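Local coordinates for fucolectin-related protein (Streptococcus pneumoniae, PDB 2WMF) that probably hydrolyses glycosidic bonds in host blood-group carbohydrate antigens, as the catalytic module of a family 98 glycoside hydrolase from a fucose-utilizing pathogen, at residues Thr211-Ile216 / Ala276-Asn281; Trp248-Thr253 / Glu361-Tyr366. All blocks are in the same frame, centred on the assembly; numbering follows the deposited sequence.

How the contacts relate
After five barrel strands, the chain runs along strand 207-212 into the turn of contact 1, then through helix 219-231 and strand 237-243 to helix 245-249, whose end belongs to contact 2. It next enters helix 272-283, where contact 1 closes its loop of 59 residues. Contact 2 closes a longer one, of 107 residues, only at the 361-366 loop of the C-terminal region. The segments alternate, so the two loops cross. Contact 1 ties the turn after strand 207-212 to helix 272-283, whereas contact 2 brings the C-terminal region onto the barrel. Their centres lie about 10 Å apart and they touch, Glu278 CD standing 3.5 Å from Pro364 CG.

Contact 1: Thr211-Ile216 / Ala276-Asn281; sequences TKNTPI and AMEMMN
Asn213 and Glu278 reach toward each other at the C-terminal ends of the strands of the (beta/alpha)8 barrel and meet in a single hydrogen bond from Asn213 ND2 to Glu278 OE1, 2.8 Å long and nearly straight at 176°. Asn213 follows barrel strand 207-212 and opens a type I turn ending at Ile216; Glu278 sits within helix 272-283. The backbones stay well apart, 9.9 Å between Asn213 CA and Glu278 CA, and the side chains bridge the gap. The acceptor lies close to the amide plane of Asn213, as suits an N-H donor, but the amide approaches OE1 from above the carboxylate plane, and the two flat groups are turned 52° against each other.

A long, flexible glutamate suits the helix side: its chain is extended beyond CG (chi2 -160°), which carries the carboxylate outward from the helix. Asparagine suits the turn because one short amide offers both a donor and an acceptor. While ND2 serves Glu278, OD1 accepts a hydrogen bond from Lys246, whose NZ also forms a salt bridge with Glu278 OE2. The lysine thus joins both partners and fixes which way round the amide lies. Glycosidases of this fold carry their active sites at this end of the barrel, so the network probably lies near that of the enzyme.

Behind Asn213, its neighbours hold the turn on the barrel. Lys212 pairs with Glu150 in a salt bridge, and Thr214 OG1 is hydrogen-bonded to Asp243. From the residue before the turn, Lys212 NZ donates to Thr214 OG1, 2.8 Å away.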
loop_
_atom_site.group_PDB
_atom_site.type_symbol
_atom_site.label_atom_id
_atom_site.label_comp_id
_atom_site.label_asym_id
_atom_site.label_seq_id
_atom_site.Cartn_x
_atom_site.Cartn_y
_atom_site.Cartn_z
ATOM N N THR A 211 -0.171 7.776 1.573
ATOM C CA THR A 211 0.389 7.562 2.875
ATOM C C THR A 211 1.881 7.175 2.779
ATOM O O THR A 211 2.418 6.875 1.716
ATOM C CB THR A 211 -0.393 6.429 3.627
ATOM O OG1 THR A 211 -0.088 5.165 3.008
ATOM C CG2 THR A 211 -1.932 6.667 3.604
ATOM N N LYS A 212 2.533 7.150 3.920
ATOM C CA LYS A 212 3.910 6.632 4.037
ATOM C C LYS A 212 4.183 6.250 5.496
ATOM O O LYS A 212 4.667 7.070 6.299
ATOM C CB LYS A 212 4.935 7.651 3.570
ATOM C CG LYS A 212 6.396 7.108 3.568
ATOM C CD LYS A 212 7.439 8.076 3.008
ATOM C CE LYS A 212 8.759 7.317 2.746
ATOM N NZ LYS A 212 9.513 7.119 4.018
ATOM N N ASN A 213 3.897 4.985 5.810
ATOM C CA ASN A 213 3.778 4.534 7.211
ATOM C C ASN A 213 5.069 4.161 7.962
ATOM O O ASN A 213 5.028 3.545 9.038
ATOM C CB ASN A 213 2.684 3.480 7.332
ATOM C CG ASN A 213 2.961 2.223 6.594
ATOM O OD1 ASN A 213 4.046 2.026 6.020
ATOM N ND2 ASN A 213 1.951 1.322 6.587
ATOM N N THR A 214 6.177 4.645 7.444
ATOM C CA THR A 214 7.495 4.578 8.079
ATOM C C THR A 214 7.544 4.950 9.580
ATOM O O THR A 214 8.221 4.231 10.338
ATOM C CB THR A 214 8.469 5.540 7.328
ATOM O OG1 THR A 214 8.274 5.440 5.900
ATOM C CG2 THR A 214 9.945 5.252 7.675
ATOM N N PRO A 215 6.938 6.094 9.973
ATOM C CA PRO A 215 7.163 6.570 11.345
ATOM C C PRO A 215 6.346 5.876 12.432
ATOM O O PRO A 215 6.345 6.329 13.588
ATOM C CB PRO A 215 6.806 8.057 11.267
ATOM C CG PRO A 215 5.661 8.077 10.254
ATOM C CD PRO A 215 6.087 7.060 9.226
ATOM N N ILE A 216 5.671 4.771 12.073
ATOM C CA ILE A 216 5.037 3.889 13.051
ATOM C C ILE A 216 4.160 4.630 14.034
ATOM O O ILE A 216 4.241 4.451 15.269
ATOM C CB ILE A 216 6.040 2.891 13.733
ATOM C CG1 ILE A 216 7.186 3.575 14.462
ATOM C CG2 ILE A 216 6.583 1.909 12.718
ATOM C CD1 ILE A 216 7.921 2.612 15.393
ATOM N N ALA A 276 1.548 -7.251 0.772
ATOM C CA ALA A 276 0.252 -7.373 0.067
ATOM C C ALA A 276 -0.959 -7.017 0.932
ATOM O O ALA A 276 -1.933 -6.391 0.439
ATOM C CB ALA A 276 0.103 -8.744 -0.567
ATOM N N MET A 277 -0.922 -7.395 2.208
ATOM C CA MET A 277 -2.010 -7.008 3.115
ATOM C C MET A 277 -2.106 -5.470 3.298
ATOM O O MET A 277 -3.214 -4.891 3.325
ATOM C CB MET A 277 -1.850 -7.725 4.443
ATOM C CG MET A 277 -2.039 -9.250 4.287
ATOM S SD MET A 277 -1.211 -10.317 5.530
ATOM C CE MET A 277 -1.691 -9.488 6.956
ATOM N N GLU A 278 -0.958 -4.790 3.405
ATOM C CA GLU A 278 -0.929 -3.325 3.380
ATOM C C GLU A 278 -1.556 -2.764 2.060
ATOM O O GLU A 278 -2.316 -1.804 2.107
ATOM C CB GLU A 278 0.489 -2.769 3.619
ATOM C CG GLU A 278 1.189 -3.233 4.884
ATOM C CD GLU A 278 2.318 -2.318 5.277
ATOM O OE1 GLU A 278 2.181 -1.091 5.125
ATOM O OE2 GLU A 278 3.389 -2.815 5.705
ATOM N N MET A 279 -1.240 -3.391 0.923
ATOM C CA MET A 279 -1.857 -2.978 -0.336
ATOM C C MET A 279 -3.378 -3.212 -0.287
ATOM O O MET A 279 -4.153 -2.388 -0.774
ATOM C CB MET A 279 -1.285 -3.742 -1.542
ATOM C CG MET A 279 0.253 -3.556 -1.725
ATOM S SD MET A 279 0.920 -4.725 -2.956
ATOM C CE MET A 279 0.209 -4.120 -4.491
ATOM N N MET A 280 -3.812 -4.340 0.303
ATOM C CA MET A 280 -5.247 -4.588 0.453
ATOM C C MET A 280 -5.998 -3.484 1.224
ATOM O O MET A 280 -7.094 -3.150 0.875
ATOM C CB MET A 280 -5.485 -5.921 1.146
ATOM C CG MET A 280 -6.942 -6.350 1.160
ATOM S SD MET A 280 -7.254 -7.881 2.078
ATOM C CE MET A 280 -6.597 -9.076 0.922
ATOM N N ASN A 281 -5.395 -2.908 2.273
ATOM C CA ASN A 281 -5.993 -1.807 3.010
ATOM C C ASN A 281 -6.268 -0.611 2.109
ATOM O O ASN A 281 -7.247 0.118 2.326
ATOM C CB ASN A 281 -5.039 -1.362 4.133
ATOM C CG ASN A 281 -5.014 -2.318 5.325
ATOM O OD1 ASN A 281 -5.707 -3.348 5.362
ATOM N ND2 ASN A 281 -4.153 -1.989 6.294
#

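Contact 2: Trp248-Thr253 / Glu361-Tyr366; sequences WEKHYT and ETMPLY
Lys250 crosses Thr362 at about a right angle and lies aslant Met363, joining the end of helix 245-249, closed by a Schellman motif, to the loop 361-366. The turn after this helix of the barrel domain thereby meets a loop of the C-terminal family region. His251, with its positive phi (67°), is the first residue to leave helical angles. The lysine is bent at chi2 and chi3, so that its methylenes and its amine can serve different partners. Its aliphatic part runs past the thioether, with CG 3.7 Å from Met363 SD, while its amine continues to the hydroxyl of Thr362, NZ to OG1 2.8 Å. Threonine fits here because its small hydroxyl can meet two polar partners: Thr362 OG1 is also hydrogen-bonded to Asp360 OD1.

Methionine, unbranched and likewise bent at chi2 and chi3, directs its methyl to the tyrosine. Met363 CE comes to the ring edge of Tyr252, near the ring plane, so this is an edge contact rather than stacking on a face. One face of that ring is taken by the lysine, whose CB stands 3.6 Å above its centre, and Trp247 meets the tyrosine edge-to-face. At the edge facing the methionine, Tyr252 CE2 and Met363 CE are 4.1 Å apart.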
loop_
_atom_site.group_PDB
_atom_site.type_symbol
_atom_site.label_atom_id
_atom_site.label_comp_id
_atom_site.label_asym_id
_atom_site.label_seq_id
_atom_site.Cartn_x
_atom_site.Cartn_y
_atom_site.Cartn_z
ATOM N N TRP A 248 12.236 -2.153 10.908
ATOM C CA TRP A 248 13.426 -1.579 11.610
ATOM C C TRP A 248 12.995 -0.581 12.680
ATOM O O TRP A 248 13.498 -0.609 13.804
ATOM C CB TRP A 248 14.327 -0.901 10.585
ATOM C CG TRP A 248 15.584 -0.308 11.156
ATOM C CD1 TRP A 248 16.782 -0.944 11.366
ATOM C CD2 TRP A 248 15.755 1.038 11.567
ATOM N NE1 TRP A 248 17.690 -0.051 11.900
ATOM C CE2 TRP A 248 17.083 1.172 12.018
ATOM C CE3 TRP A 248 14.919 2.162 11.586
ATOM C CZ2 TRP A 248 17.591 2.365 12.494
ATOM C CZ3 TRP A 248 15.442 3.366 12.055
ATOM C CH2 TRP A 248 16.769 3.447 12.518
ATOM N N GLU A 249 12.030 0.281 12.365
ATOM C CA GLU A 249 11.548 1.284 13.340
ATOM C C GLU A 249 10.989 0.605 14.614
ATOM O O GLU A 249 11.144 1.131 15.724
ATOM C CB GLU A 249 10.493 2.189 12.704
ATOM C CG GLU A 249 11.026 3.103 11.570
ATOM C CD GLU A 249 11.844 4.301 12.056
ATOM O OE1 GLU A 249 11.918 4.539 13.296
ATOM O OE2 GLU A 249 12.399 5.013 11.143
ATOM N N LYS A 250 10.331 -0.542 14.425
ATOM C CA LYS A 250 9.742 -1.359 15.519
ATOM C C LYS A 250 10.761 -2.164 16.308
ATOM O O LYS A 250 10.404 -2.797 17.333
ATOM C CB LYS A 250 8.698 -2.314 14.933
ATOM C CG LYS A 250 7.471 -1.594 14.417
ATOM C CD LYS A 250 6.605 -0.929 15.489
ATOM C CE LYS A 250 5.859 -1.867 16.418
ATOM N NZ LYS A 250 5.058 -1.104 17.457
ATOM N N HIS A 251 12.002 -2.169 15.819
ATOM C CA HIS A 251 13.115 -2.980 16.358
ATOM C C HIS A 251 12.886 -4.494 16.137
ATOM O O HIS A 251 13.428 -5.355 16.872
ATOM C CB HIS A 251 13.363 -2.717 17.862
ATOM C CG HIS A 251 13.575 -1.278 18.237
ATOM N ND1 HIS A 251 13.693 -0.881 19.548
ATOM C CD2 HIS A 251 13.644 -0.144 17.499
ATOM C CE1 HIS A 251 13.849 0.432 19.606
ATOM N NE2 HIS A 251 13.853 0.907 18.376
ATOM N N TYR A 252 12.104 -4.852 15.117
ATOM C CA TYR A 252 11.880 -6.223 14.783
ATOM C C TYR A 252 13.017 -6.770 13.933
ATOM O O TYR A 252 13.699 -6.023 13.250
ATOM C CB TYR A 252 10.538 -6.368 14.056
ATOM C CG TYR A 252 9.295 -6.041 14.835
ATOM C CD1 TYR A 252 9.295 -5.967 16.219
ATOM C CD2 TYR A 252 8.074 -5.899 14.186
ATOM C CE1 TYR A 252 8.131 -5.709 16.915
ATOM C CE2 TYR A 252 6.911 -5.651 14.871
ATOM C CZ TYR A 252 6.958 -5.559 16.245
ATOM O OH TYR A 252 5.822 -5.322 16.949
ATOM N N THR A 253 13.180 -8.088 13.961
ATOM C CA THR A 253 14.273 -8.794 13.277
ATOM C C THR A 253 13.725 -9.995 12.486
ATOM O O THR A 253 12.782 -9.835 11.711
ATOM C CB THR A 253 15.410 -9.112 14.266
ATOM O OG1 THR A 253 14.887 -9.850 15.375
ATOM C CG2 THR A 253 16.042 -7.811 14.724
ATOM N N GLU A 361 -2.087 1.753 16.221
ATOM C CA GLU A 361 -1.849 2.648 15.075
ATOM C C GLU A 361 -0.375 2.752 14.680
ATOM O O GLU A 361 -0.052 3.404 13.685
ATOM C CB GLU A 361 -2.453 4.010 15.281
ATOM C CG GLU A 361 -3.964 4.103 15.219
ATOM C CD GLU A 361 -4.378 5.521 14.929
ATOM O OE1 GLU A 361 -4.184 5.940 13.757
ATOM O OE2 GLU A 361 -4.860 6.180 15.875
ATOM N N THR A 362 0.525 2.090 15.425
ATOM C CA THR A 362 1.929 2.055 15.054
ATOM C C THR A 362 2.171 1.108 13.877
ATOM O O THR A 362 3.207 1.194 13.230
ATOM C CB THR A 362 2.913 1.705 16.207
ATOM O OG1 THR A 362 2.880 0.305 16.472
ATOM C CG2 THR A 362 2.624 2.546 17.444
ATOM N N MET A 363 1.203 0.223 13.620
ATOM C CA MET A 363 1.317 -0.775 12.575
ATOM C C MET A 363 0.054 -0.806 11.702
ATOM O O MET A 363 -0.991 -0.307 12.089
ATOM C CB MET A 363 1.537 -2.150 13.218
ATOM C CG MET A 363 2.899 -2.218 13.926
ATOM S SD MET A 363 4.243 -2.308 12.737
ATOM C CE MET A 363 4.130 -4.070 12.252
ATOM N N PRO A 364 0.210 -1.312 10.485
ATOM C CA PRO A 364 -0.832 -1.055 9.485
ATOM C C PRO A 364 -2.020 -1.990 9.502
ATOM O O PRO A 364 -3.069 -1.646 8.919
ATOM C CB PRO A 364 -0.058 -1.225 8.153
ATOM C CG PRO A 364 1.025 -2.200 8.482
ATOM C CD PRO A 364 1.426 -1.864 9.873
ATOM N N LEU A 365 -1.897 -3.187 10.089
ATOM C CA LEU A 365 -2.971 -4.169 9.906
ATOM C C LEU A 365 -4.206 -3.767 10.723
ATOM O O LEU A 365 -4.094 -3.286 11.834
ATOM C CB LEU A 365 -2.523 -5.600 10.243
ATOM C CG LEU A 365 -1.259 -6.108 9.553
ATOM C CD1 LEU A 365 -0.893 -7.555 10.012
ATOM C CD2 LEU A 365 -1.403 -5.989 8.010
ATOM N N TYR A 366 -5.383 -3.966 10.118
ATOM C CA TYR A 366 -6.646 -3.711 10.822
ATOM C C TYR A 366 -7.164 -5.009 11.489
ATOM O O TYR A 366 -7.028 -6.085 10.933
ATOM C CB TYR A 366 -7.699 -3.202 9.847
ATOM C CG TYR A 366 -7.374 -1.804 9.362
ATOM C CD1 TYR A 366 -7.062 -0.797 10.282
ATOM C CD2 TYR A 366 -7.303 -1.493 7.993
ATOM C CE1 TYR A 366 -6.768 0.496 9.856
ATOM C CE2 TYR A 366 -7.013 -0.191 7.565
ATOM C CZ TYR A 366 -6.748 0.807 8.493
ATOM O OH TYR A 366 -6.472 2.108 8.088
#